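Local coordinates for nicotinate phosphoribosyltransferase (Saccharomyces cerevisiae, PDB 1VLP), which catalyses the first step of NAD biosynthesis from nicotinic acid, the ATP-dependent joining of nicotinate and phosphoribosyl diphosphate to give nicotinate ribonucleotide, at residues S20-M26 and S226-K232; Y27-H32 and I141-I145; V35-D41 and S136-I141. All coordinates share one frame. Residue numbers count along the deposited sequence, not the author numbering.

Contact 1. Residues S20-M26 and S226-K232; sequences SLLDTDM and SNILFAK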
loop_
_atom_site.group_PDB
_atom_site.type_symbol
_atom_site.label_atom_id
_atom_site.label_comp_id
_atom_site.label_asym_id
_atom_site.label_seq_id
_atom_site.Cartn_x
_atom_site.Cartn_y
_atom_site.Cartn_z
ATOM N N SER A 20 10.347 5.750 -12.964
ATOM C CA SER A 20 11.289 4.977 -12.130
ATOM C C SER A 20 10.580 3.794 -11.501
ATOM O O SER A 20 9.402 3.876 -11.161
ATOM C CB SER A 20 11.894 5.902 -11.042
ATOM O OG SER A 20 12.686 5.165 -10.098
ATOM N N LEU A 21 11.305 2.697 -11.341
ATOM C CA LEU A 21 10.795 1.590 -10.538
ATOM C C LEU A 21 10.713 1.933 -9.037
ATOM O O LEU A 21 10.085 1.206 -8.267
ATOM C CB LEU A 21 11.649 0.383 -10.796
ATOM C CG LEU A 21 11.459 -0.195 -12.230
ATOM C CD1 LEU A 21 12.547 -1.074 -12.586
ATOM C CD2 LEU A 21 10.160 -0.933 -12.340
ATOM N N LEU A 22 11.332 3.043 -8.625
ATOM C CA LEU A 22 11.112 3.618 -7.268
ATOM C C LEU A 22 9.860 4.511 -7.081
ATOM O O LEU A 22 9.580 4.960 -5.937
ATOM C CB LEU A 22 12.341 4.450 -6.871
ATOM C CG LEU A 22 13.737 3.772 -6.747
ATOM C CD1 LEU A 22 14.732 4.677 -6.056
ATOM C CD2 LEU A 22 13.636 2.465 -6.074
ATOM N N ASP A 23 9.121 4.803 -8.170
ATOM C CA ASP A 23 7.855 5.515 -8.080
ATOM C C ASP A 23 6.783 4.494 -7.685
ATOM O O ASP A 23 5.969 4.013 -8.513
ATOM C CB ASP A 23 7.509 6.244 -9.374
ATOM C CG ASP A 23 6.204 7.052 -9.250
ATOM O OD1 ASP A 23 5.662 7.185 -8.092
ATOM O OD2 ASP A 23 5.693 7.543 -10.301
ATOM N N THR A 24 6.879 4.053 -6.442
ATOM C CA THR A 24 6.035 2.988 -5.909
ATOM C C THR A 24 6.122 3.043 -4.380
ATOM O O THR A 24 6.971 3.760 -3.819
ATOM C CB THR A 24 6.472 1.553 -6.390
ATOM O OG1 THR A 24 5.423 0.618 -6.113
ATOM C CG2 THR A 24 7.696 1.077 -5.705
ATOM N N ASP A 25 5.290 2.245 -3.728
ATOM C CA ASP A 25 5.328 2.129 -2.268
ATOM C C ASP A 25 6.486 1.210 -1.816
ATOM O O ASP A 25 6.681 0.148 -2.433
ATOM C CB ASP A 25 3.998 1.586 -1.726
ATOM C CG ASP A 25 2.788 2.534 -2.007
ATOM O OD1 ASP A 25 2.821 3.697 -1.586
ATOM O OD2 ASP A 25 1.843 2.112 -2.682
HETATM N N MSE A 26 7.230 1.593 -0.772
HETATM C CA MSE A 26 8.352 0.770 -0.298
HETATM C C MSE A 26 7.967 -0.654 -0.031
HETATM O O MSE A 26 8.781 -1.560 -0.313
HETATM C CB MSE A 26 8.997 1.328 0.955
HETATM C CG MSE A 26 10.013 0.357 1.600
HETATM SE SE MSE A 26 10.979 1.383 2.921
HETATM C CE MSE A 26 11.633 -0.232 4.055
ATOM N N SER A 226 5.803 6.601 1.994
ATOM C CA SER A 226 5.912 5.282 1.373
ATOM C C SER A 226 6.526 5.298 -0.025
ATOM O O SER A 226 7.046 4.289 -0.490
ATOM C CB SER A 226 4.592 4.530 1.365
ATOM O OG SER A 226 3.686 5.070 0.454
ATOM N N ASN A 227 6.475 6.428 -0.710
ATOM C CA ASN A 227 6.930 6.489 -2.083
ATOM C C ASN A 227 8.444 6.701 -2.105
ATOM O O ASN A 227 8.972 7.774 -1.702
ATOM C CB ASN A 227 6.189 7.597 -2.813
ATOM C CG ASN A 227 6.519 7.633 -4.291
ATOM O OD1 ASN A 227 7.650 7.934 -4.675
ATOM N ND2 ASN A 227 5.539 7.297 -5.138
ATOM N N ILE A 228 9.148 5.682 -2.562
ATOM C CA ILE A 228 10.583 5.696 -2.453
ATOM C C ILE A 228 11.171 6.837 -3.283
ATOM O O ILE A 228 12.147 7.492 -2.843
ATOM C CB ILE A 228 11.193 4.354 -2.902
ATOM C CG1 ILE A 228 10.574 3.160 -2.186
ATOM C CG2 ILE A 228 12.675 4.337 -2.677
ATOM C CD1 ILE A 228 11.005 1.860 -2.828
ATOM N N LEU A 229 10.583 7.106 -4.463
ATOM C CA LEU A 229 11.101 8.178 -5.327
ATOM C C LEU A 229 10.974 9.554 -4.651
ATOM O O LEU A 229 11.920 10.336 -4.706
ATOM C CB LEU A 229 10.382 8.204 -6.691
ATOM C CG LEU A 229 11.068 9.026 -7.777
ATOM C CD1 LEU A 229 12.449 8.496 -8.026
ATOM C CD2 LEU A 229 10.304 8.952 -9.013
ATOM N N PHE A 230 9.822 9.811 -4.041
ATOM C CA PHE A 230 9.596 11.078 -3.310
ATOM C C PHE A 230 10.408 11.140 -2.042
ATOM O O PHE A 230 10.841 12.213 -1.657
ATOM C CB PHE A 230 8.129 11.323 -3.037
ATOM C CG PHE A 230 7.361 11.793 -4.263
ATOM C CD1 PHE A 230 7.749 12.950 -4.902
ATOM C CD2 PHE A 230 6.270 11.108 -4.749
ATOM C CE1 PHE A 230 7.066 13.438 -6.007
ATOM C CE2 PHE A 230 5.554 11.579 -5.922
ATOM C CZ PHE A 230 5.977 12.743 -6.533
ATOM N N ALA A 231 10.612 10.006 -1.363
ATOM C CA ALA A 231 11.524 9.983 -0.200
ATOM C C ALA A 231 12.920 10.492 -0.635
ATOM O O ALA A 231 13.522 11.351 -0.011
ATOM C CB ALA A 231 11.650 8.646 0.282
ATOM N N LYS A 232 13.406 9.929 -1.733
ATOM C CA LYS A 232 14.717 10.304 -2.293
ATOM C C LYS A 232 14.744 11.783 -2.679
ATOM O O LYS A 232 15.698 12.492 -2.336
ATOM C CB LYS A 232 15.056 9.415 -3.483
ATOM C CG LYS A 232 16.479 9.612 -4.063
ATOM C CD LYS A 232 16.690 8.539 -5.146
ATOM C CE LYS A 232 18.095 8.576 -5.684
ATOM N NZ LYS A 232 18.342 9.865 -6.368
HETATM O O HOH W 1 7.628 9.657 -7.437
#
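Leu-22 lays its side chain over the first turn of the helix 228-234, with CD1 4.0 Å from CG2 of Ile-228 and CB 4.2 Å from CD1 of Leu-229. Ile-228 also reaches the start of the helix 26-38, its CG1 lying 4.0 Å from CB of Met-26, a selenomethionine. Alongside these apolar contacts, backbone hydrogen bonds join the two segments. A helix begins with amide groups that have no carbonyl one turn earlier to bond to, and here the loop 20-26 supplies acceptors: Leu-229 N donates to Leu-22 O at 2.8 Å, and Ile-228 N to Thr-24 O at 3.2 Å. Asn-227, the N-cap, serves a third, its OD1 accepting from Phe-230 N at 2.9 Å, while its ND2 donates to Asp-23 OD1 at 3.0 Å. The loop is tightly folded, with a type I turn from Ser-20 to Asp-23 and an inverse gamma turn centred on Asp-23. Farther along, a single beta bridge pairs Asp-25 with Asn-227. Met-26 N donates to Ser-226 O at 2.7 Å, and Ser-226 OG to Asp-25 OD1 at 2.6 Å, close to Phe-189 and Tyr-27, which by similarity bind nicotinate. Asp-23 is also salt-bridged to Arg-194. The contact thus joins the segment leading into the helix 26-38 to a beta-alpha unit of the barrel-like part, strand 222-225 and its following helix, with helix 79-88 against Leu-22 and Ile-228, helix 197-213 against Phe-230, and helix 144-159 against Thr-24.

Contact 2. Residues Y27-H32 and I141-I145; sequences YKITMH and ILYEI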
loop_
_atom_site.group_PDB
_atom_site.type_symbol
_atom_site.label_atom_id
_atom_site.label_comp_id
_atom_site.label_asym_id
_atom_site.label_seq_id
_atom_site.Cartn_x
_atom_site.Cartn_y
_atom_site.Cartn_z
ATOM N N TYR A 27 6.736 -0.892 0.452
ATOM C CA TYR A 27 6.324 -2.283 0.724
ATOM C C TYR A 27 6.379 -3.153 -0.525
ATOM O O TYR A 27 6.618 -4.364 -0.416
ATOM C CB TYR A 27 4.966 -2.396 1.421
ATOM C CG TYR A 27 3.756 -2.305 0.503
ATOM C CD1 TYR A 27 3.268 -3.437 -0.157
ATOM C CD2 TYR A 27 3.125 -1.109 0.283
ATOM C CE1 TYR A 27 2.151 -3.357 -1.001
ATOM C CE2 TYR A 27 1.996 -1.020 -0.573
ATOM C CZ TYR A 27 1.528 -2.137 -1.202
ATOM O OH TYR A 27 0.428 -2.006 -2.019
ATOM N N LYS A 28 6.248 -2.553 -1.716
ATOM C CA LYS A 28 6.371 -3.372 -2.932
ATOM C C LYS A 28 7.766 -3.940 -3.152
ATOM O O LYS A 28 7.923 -5.090 -3.548
ATOM C CB LYS A 28 5.835 -2.628 -4.175
ATOM C CG LYS A 28 4.347 -2.323 -4.107
ATOM C CD LYS A 28 3.402 -3.351 -4.791
ATOM C CE LYS A 28 3.274 -4.732 -4.188
ATOM N NZ LYS A 28 2.164 -5.462 -4.914
ATOM N N ILE A 29 8.799 -3.157 -2.856
ATOM C CA ILE A 29 10.157 -3.609 -2.953
ATOM C C ILE A 29 10.528 -4.621 -1.901
ATOM O O ILE A 29 11.211 -5.589 -2.188
ATOM C CB ILE A 29 11.117 -2.365 -2.984
ATOM C CG1 ILE A 29 10.835 -1.520 -4.245
ATOM C CG2 ILE A 29 12.606 -2.743 -2.927
ATOM C CD1 ILE A 29 11.042 -2.253 -5.589
ATOM N N THR A 30 10.097 -4.416 -0.667
ATOM C CA THR A 30 10.384 -5.432 0.380
ATOM C C THR A 30 9.635 -6.743 0.073
ATOM O O THR A 30 10.252 -7.819 0.165
ATOM C CB THR A 30 10.111 -4.917 1.793
ATOM O OG1 THR A 30 8.782 -4.408 1.889
ATOM C CG2 THR A 30 11.104 -3.819 2.144
HETATM N N MSE A 31 8.374 -6.688 -0.354
HETATM C CA MSE A 31 7.707 -7.878 -0.838
HETATM C C MSE A 31 8.416 -8.548 -1.990
HETATM O O MSE A 31 8.567 -9.742 -2.014
HETATM C CB MSE A 31 6.299 -7.517 -1.348
HETATM C CG MSE A 31 5.240 -7.321 -0.309
HETATM SE SE MSE A 31 4.842 -9.083 0.495
HETATM C CE MSE A 31 4.190 -9.971 -0.942
ATOM N N HIS A 32 8.875 -7.734 -2.935
ATOM C CA HIS A 32 9.612 -8.254 -4.089
ATOM C C HIS A 32 10.841 -9.065 -3.613
ATOM O O HIS A 32 11.128 -10.157 -4.074
ATOM C CB HIS A 32 10.043 -7.085 -4.990
ATOM C CG HIS A 32 10.583 -7.525 -6.316
ATOM N ND1 HIS A 32 11.456 -6.741 -7.059
ATOM C CD2 HIS A 32 10.374 -8.657 -7.044
ATOM C CE1 HIS A 32 11.736 -7.374 -8.194
ATOM N NE2 HIS A 32 11.125 -8.551 -8.192
ATOM N N ILE A 141 4.711 -8.893 -8.817
ATOM C CA ILE A 141 4.520 -8.118 -7.568
ATOM C C ILE A 141 4.621 -6.570 -7.704
ATOM O O ILE A 141 3.915 -5.836 -6.996
ATOM C CB ILE A 141 5.451 -8.686 -6.470
ATOM C CG1 ILE A 141 5.105 -8.095 -5.109
ATOM C CG2 ILE A 141 6.921 -8.461 -6.825
ATOM C CD1 ILE A 141 4.914 -9.058 -4.109
ATOM N N LEU A 142 5.477 -6.055 -8.597
ATOM C CA LEU A 142 5.633 -4.612 -8.649
ATOM C C LEU A 142 4.478 -3.902 -9.346
ATOM O O LEU A 142 4.360 -2.690 -9.238
ATOM C CB LEU A 142 6.964 -4.249 -9.319
ATOM C CG LEU A 142 8.228 -4.685 -8.566
ATOM C CD1 LEU A 142 9.481 -4.043 -9.230
ATOM C CD2 LEU A 142 8.178 -4.350 -7.087
ATOM N N TYR A 143 3.668 -4.594 -10.146
ATOM C CA TYR A 143 2.667 -3.845 -10.980
ATOM C C TYR A 143 1.590 -3.099 -10.236
ATOM O O TYR A 143 1.149 -2.054 -10.724
ATOM C CB TYR A 143 1.987 -4.786 -11.952
ATOM C CG TYR A 143 2.846 -5.205 -13.098
ATOM C CD1 TYR A 143 3.087 -4.341 -14.159
ATOM C CD2 TYR A 143 3.415 -6.493 -13.151
ATOM C CE1 TYR A 143 3.826 -4.745 -15.248
ATOM C CE2 TYR A 143 4.171 -6.891 -14.224
ATOM C CZ TYR A 143 4.380 -6.015 -15.271
ATOM O OH TYR A 143 5.134 -6.409 -16.356
ATOM N N GLU A 144 1.144 -3.632 -9.090
ATOM C CA GLU A 144 -0.024 -3.063 -8.380
ATOM C C GLU A 144 0.001 -1.506 -8.334
ATOM O O GLU A 144 -0.921 -0.824 -8.835
ATOM C CB GLU A 144 -0.117 -3.633 -6.965
ATOM C CG GLU A 144 -1.321 -3.139 -6.173
ATOM C CD GLU A 144 -1.174 -3.259 -4.646
ATOM O OE1 GLU A 144 -0.129 -3.735 -4.105
ATOM O OE2 GLU A 144 -2.155 -2.897 -3.969
ATOM N N ILE A 145 1.046 -0.936 -7.764
ATOM C CA ILE A 145 1.059 0.502 -7.492
ATOM C C ILE A 145 1.101 1.339 -8.741
ATOM O O ILE A 145 0.222 2.192 -8.908
ATOM C CB ILE A 145 2.234 0.891 -6.583
ATOM C CG1 ILE A 145 2.208 -0.030 -5.387
ATOM C CG2 ILE A 145 2.183 2.376 -6.141
ATOM C CD1 ILE A 145 1.185 0.057 -4.588
#
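At the apolar centre, CD2 of Leu-142 sits between successive turns of the helix 26-38, 4.1 Å from CB of Lys-28, 3.9 Å from CD1 of Ile-29 and 3.9 Å from CB of His-32. Leu-142 also covers one face of the His-32 imidazole, whose nitrogens bond to Tyr-96 and Tyr-99. Next to it, Ile-141 brings CD1 to 3.4 Å from CE of the selenomethionine Met-31, and Ile-145 sets CG1 3.4 Å from CG of Lys-28. The aliphatic part of Lys-28 therefore belongs to the core, and its bent chain carries the ammonium group out to the polar edge. There NZ donates to Ile-141 O at 2.7 Å and forms a salt bridge with Glu-144 OE1 at 3.0 Å; it is also salt-bridged to Glu-245 of helix 244-254, its strongest partner. The same OE1 accepts from Tyr-27 OH at 2.8 Å, so one carboxylate oxygen holds both the lysine and the phenol. Tyr-27 is assigned to the nicotinate site by similarity, and its side chain lies about 5 Å from that of Phe-189, a second such residue, so the helix 26-38 and the 141-145 segment meet at the presumed substrate pocket of the enzyme.

Contact 3. Residues V35-D41 and S136-I141; sequences VFTNFPD and SWKDTI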
loop_
_atom_site.group_PDB
_atom_site.type_symbol
_atom_site.label_atom_id
_atom_site.label_comp_id
_atom_site.label_asym_id
_atom_site.label_seq_id
_atom_site.Cartn_x
_atom_site.Cartn_y
_atom_site.Cartn_z
ATOM N N VAL A 35 9.619 -12.295 -1.916
ATOM C CA VAL A 35 9.080 -13.260 -2.855
ATOM C C VAL A 35 10.202 -13.871 -3.661
ATOM O O VAL A 35 10.213 -15.086 -3.896
ATOM C CB VAL A 35 8.054 -12.575 -3.743
ATOM C CG1 VAL A 35 7.704 -13.384 -4.916
ATOM C CG2 VAL A 35 6.802 -12.236 -2.885
ATOM N N PHE A 36 11.124 -13.018 -4.093
ATOM C CA PHE A 36 12.309 -13.464 -4.824
ATOM C C PHE A 36 13.109 -14.468 -3.988
ATOM O O PHE A 36 13.561 -15.471 -4.526
ATOM C CB PHE A 36 13.206 -12.266 -5.218
ATOM C CG PHE A 36 14.588 -12.681 -5.689
ATOM C CD1 PHE A 36 14.758 -13.263 -6.921
ATOM C CD2 PHE A 36 15.701 -12.544 -4.839
ATOM C CE1 PHE A 36 16.034 -13.655 -7.360
ATOM C CE2 PHE A 36 16.981 -12.949 -5.277
ATOM C CZ PHE A 36 17.123 -13.497 -6.523
ATOM N N THR A 37 13.287 -14.165 -2.708
ATOM C CA THR A 37 14.115 -14.939 -1.800
ATOM C C THR A 37 13.501 -16.336 -1.519
ATOM O O THR A 37 14.204 -17.359 -1.538
ATOM C CB THR A 37 14.435 -14.132 -0.502
ATOM O OG1 THR A 37 15.227 -12.938 -0.821
ATOM C CG2 THR A 37 15.231 -14.959 0.501
ATOM N N ASN A 38 12.189 -16.373 -1.270
ATOM C CA ASN A 38 11.498 -17.512 -0.710
ATOM C C ASN A 38 10.637 -18.281 -1.695
ATOM O O ASN A 38 10.551 -19.505 -1.640
ATOM C CB ASN A 38 10.630 -17.027 0.458
ATOM C CG ASN A 38 11.454 -16.502 1.602
ATOM O OD1 ASN A 38 12.076 -17.291 2.330
ATOM N ND2 ASN A 38 11.466 -15.191 1.799
ATOM N N PHE A 39 10.014 -17.563 -2.626
ATOM C CA PHE A 39 9.046 -18.152 -3.548
ATOM C C PHE A 39 9.241 -17.728 -5.025
ATOM O O PHE A 39 8.300 -17.349 -5.692
ATOM C CB PHE A 39 7.631 -17.795 -3.069
ATOM C CG PHE A 39 7.364 -18.184 -1.632
ATOM C CD1 PHE A 39 7.322 -19.520 -1.246
ATOM C CD2 PHE A 39 7.157 -17.226 -0.654
ATOM C CE1 PHE A 39 7.074 -19.882 0.052
ATOM C CE2 PHE A 39 6.911 -17.589 0.643
ATOM C CZ PHE A 39 6.868 -18.913 1.000
ATOM N N PRO A 40 10.462 -17.865 -5.544
ATOM C CA PRO A 40 10.803 -17.409 -6.917
ATOM C C PRO A 40 10.064 -18.135 -8.074
ATOM O O PRO A 40 10.116 -17.688 -9.237
ATOM C CB PRO A 40 12.302 -17.736 -7.005
ATOM C CG PRO A 40 12.504 -18.849 -6.061
ATOM C CD PRO A 40 11.605 -18.542 -4.902
ATOM N N ASP A 41 9.433 -19.244 -7.750
ATOM C CA ASP A 41 8.788 -20.194 -8.689
ATOM C C ASP A 41 7.236 -20.087 -8.711
ATOM O O ASP A 41 6.563 -20.468 -9.672
ATOM C CB ASP A 41 9.107 -21.596 -8.197
ATOM C CG ASP A 41 8.794 -21.796 -6.656
ATOM O OD1 ASP A 41 9.335 -20.969 -5.818
ATOM O OD2 ASP A 41 8.028 -22.788 -6.307
ATOM N N SER A 136 4.971 -15.464 -12.682
ATOM C CA SER A 136 5.696 -15.730 -11.452
ATOM C C SER A 136 5.498 -14.558 -10.503
ATOM O O SER A 136 5.439 -13.415 -10.887
ATOM C CB SER A 136 7.196 -15.975 -11.747
ATOM O OG SER A 136 7.885 -16.562 -10.662
ATOM N N TRP A 137 5.423 -14.866 -9.222
ATOM C CA TRP A 137 5.193 -13.848 -8.211
ATOM C C TRP A 137 6.282 -12.756 -8.260
ATOM O O TRP A 137 5.937 -11.599 -8.213
ATOM C CB TRP A 137 5.047 -14.513 -6.848
ATOM C CG TRP A 137 4.334 -13.699 -5.778
ATOM C CD1 TRP A 137 3.706 -12.500 -5.920
ATOM C CD2 TRP A 137 4.110 -14.100 -4.425
ATOM N NE1 TRP A 137 3.139 -12.116 -4.767
ATOM C CE2 TRP A 137 3.351 -13.076 -3.815
ATOM C CE3 TRP A 137 4.488 -15.219 -3.653
ATOM C CZ2 TRP A 137 2.996 -13.123 -2.453
ATOM C CZ3 TRP A 137 4.120 -15.256 -2.316
ATOM C CH2 TRP A 137 3.370 -14.223 -1.734
ATOM N N LYS A 138 7.552 -13.119 -8.443
ATOM C CA LYS A 138 8.647 -12.137 -8.567
ATOM C C LYS A 138 8.561 -11.252 -9.823
ATOM O O LYS A 138 9.139 -10.174 -9.839
ATOM C CB LYS A 138 10.021 -12.801 -8.540
ATOM C CG LYS A 138 10.406 -13.560 -9.744
ATOM C CD LYS A 138 11.696 -14.343 -9.460
ATOM C CE LYS A 138 12.166 -15.098 -10.669
ATOM N NZ LYS A 138 11.300 -16.242 -11.050
ATOM N N ASP A 139 7.863 -11.725 -10.845
ATOM C CA ASP A 139 7.643 -10.985 -12.100
ATOM C C ASP A 139 6.421 -10.083 -12.050
ATOM O O ASP A 139 6.241 -9.230 -12.953
ATOM C CB ASP A 139 7.433 -11.938 -13.292
ATOM C CG ASP A 139 8.706 -12.616 -13.741
ATOM O OD1 ASP A 139 9.791 -12.216 -13.312
ATOM O OD2 ASP A 139 8.603 -13.577 -14.521
ATOM N N THR A 140 5.528 -10.295 -11.077
ATOM C CA THR A 140 4.229 -9.622 -11.069
ATOM C C THR A 140 4.005 -8.643 -9.913
ATOM O O THR A 140 3.163 -7.684 -10.019
ATOM C CB THR A 140 3.075 -10.660 -11.114
ATOM O OG1 THR A 140 3.156 -11.506 -9.999
ATOM C CG2 THR A 140 3.174 -11.478 -12.397
ATOM N N ILE A 141 4.711 -8.893 -8.817
ATOM C CA ILE A 141 4.520 -8.118 -7.568
ATOM C C ILE A 141 4.621 -6.570 -7.704
ATOM O O ILE A 141 3.915 -5.836 -6.996
ATOM C CB ILE A 141 5.451 -8.686 -6.470
ATOM C CG1 ILE A 141 5.105 -8.095 -5.109
ATOM C CG2 ILE A 141 6.921 -8.461 -6.825
ATOM C CD1 ILE A 141 4.914 -9.058 -4.109
HETATM O O HOH W 2 8.086 -15.867 -8.018
HETATM O O HOH W 3 7.327 -19.377 -12.011
#
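Val-35, on the last turn of the helix 26-38, makes the closest apolar fit. Its CG2 lies 3.6 Å from the centroid of the Trp-137 six-membered ring and nearly on the ring normal, a CH-pi contact, and is also 3.9 Å from Ile-141 CD1. Its CG1 meets Trp-137 CB at 3.5 Å. Phe-36, one residue on, turns its ring edge to the aliphatic chain of Lys-138, with CD1 4.1 Å from CD, while the ring itself stacks with Tyr-99. The helix closes with the bond from Phe-39 N to Val-35 O, 2.8 Å long, and Phe-39 is the first residue to leave helical geometry. Its side chain stays beside the indole, CD2 being 4.0 Å from Trp-137 CZ3. The contact sits at a helix-to-strand connection of the N-terminal region: the chain leaves the helix 26-38, passes through 39-41 and enters strand 43-50 of an antiparallel sheet, where the neighbouring strand 126-134 leads into helix 137-140. Loop 39-41 and that short helix therefore lie side by side at the same end of the strand pair. Beyond the helix the carbonyls of 39-41 are met by Lys-138 and by waters. Phe-39 O accepts from water 2 at 2.8 Å, and that water in turn accepts from Lys-138 N at 2.8 Å. Pro-40 O takes a hydrogen bond from Lys-138 NZ at 2.6 Å, and the proline ring rests on the same lysine, CB 4.2 Å from CD. At Asp-41, O accepts from water 3 at 2.7 Å, and this water lies 3.2 Å from Ser-136 OG.

Contacts 1 and 2 are buried, whereas contact 3 is only partly so and opens toward the surface. Contacts 2 and 3 use successive parts of helix 26-38 and share Ile-141, whose side chain faces both; contact 1 holds the loop that leads into that helix and meets contact 2 where Thr-24 and Asp-25 pack on Ile-145. The chemistry follows the place. In contact 1 a loop and an N-cap satisfy the start of a helix, joining the N-terminal part of the chain to the barrel-like part. In contact 2 a salt bridge at the edge of an apolar centre borders the presumed nicotinate site. In contact 3 an aromatic-aliphatic core gives way to carbonyls met by a lysine and ordered waters.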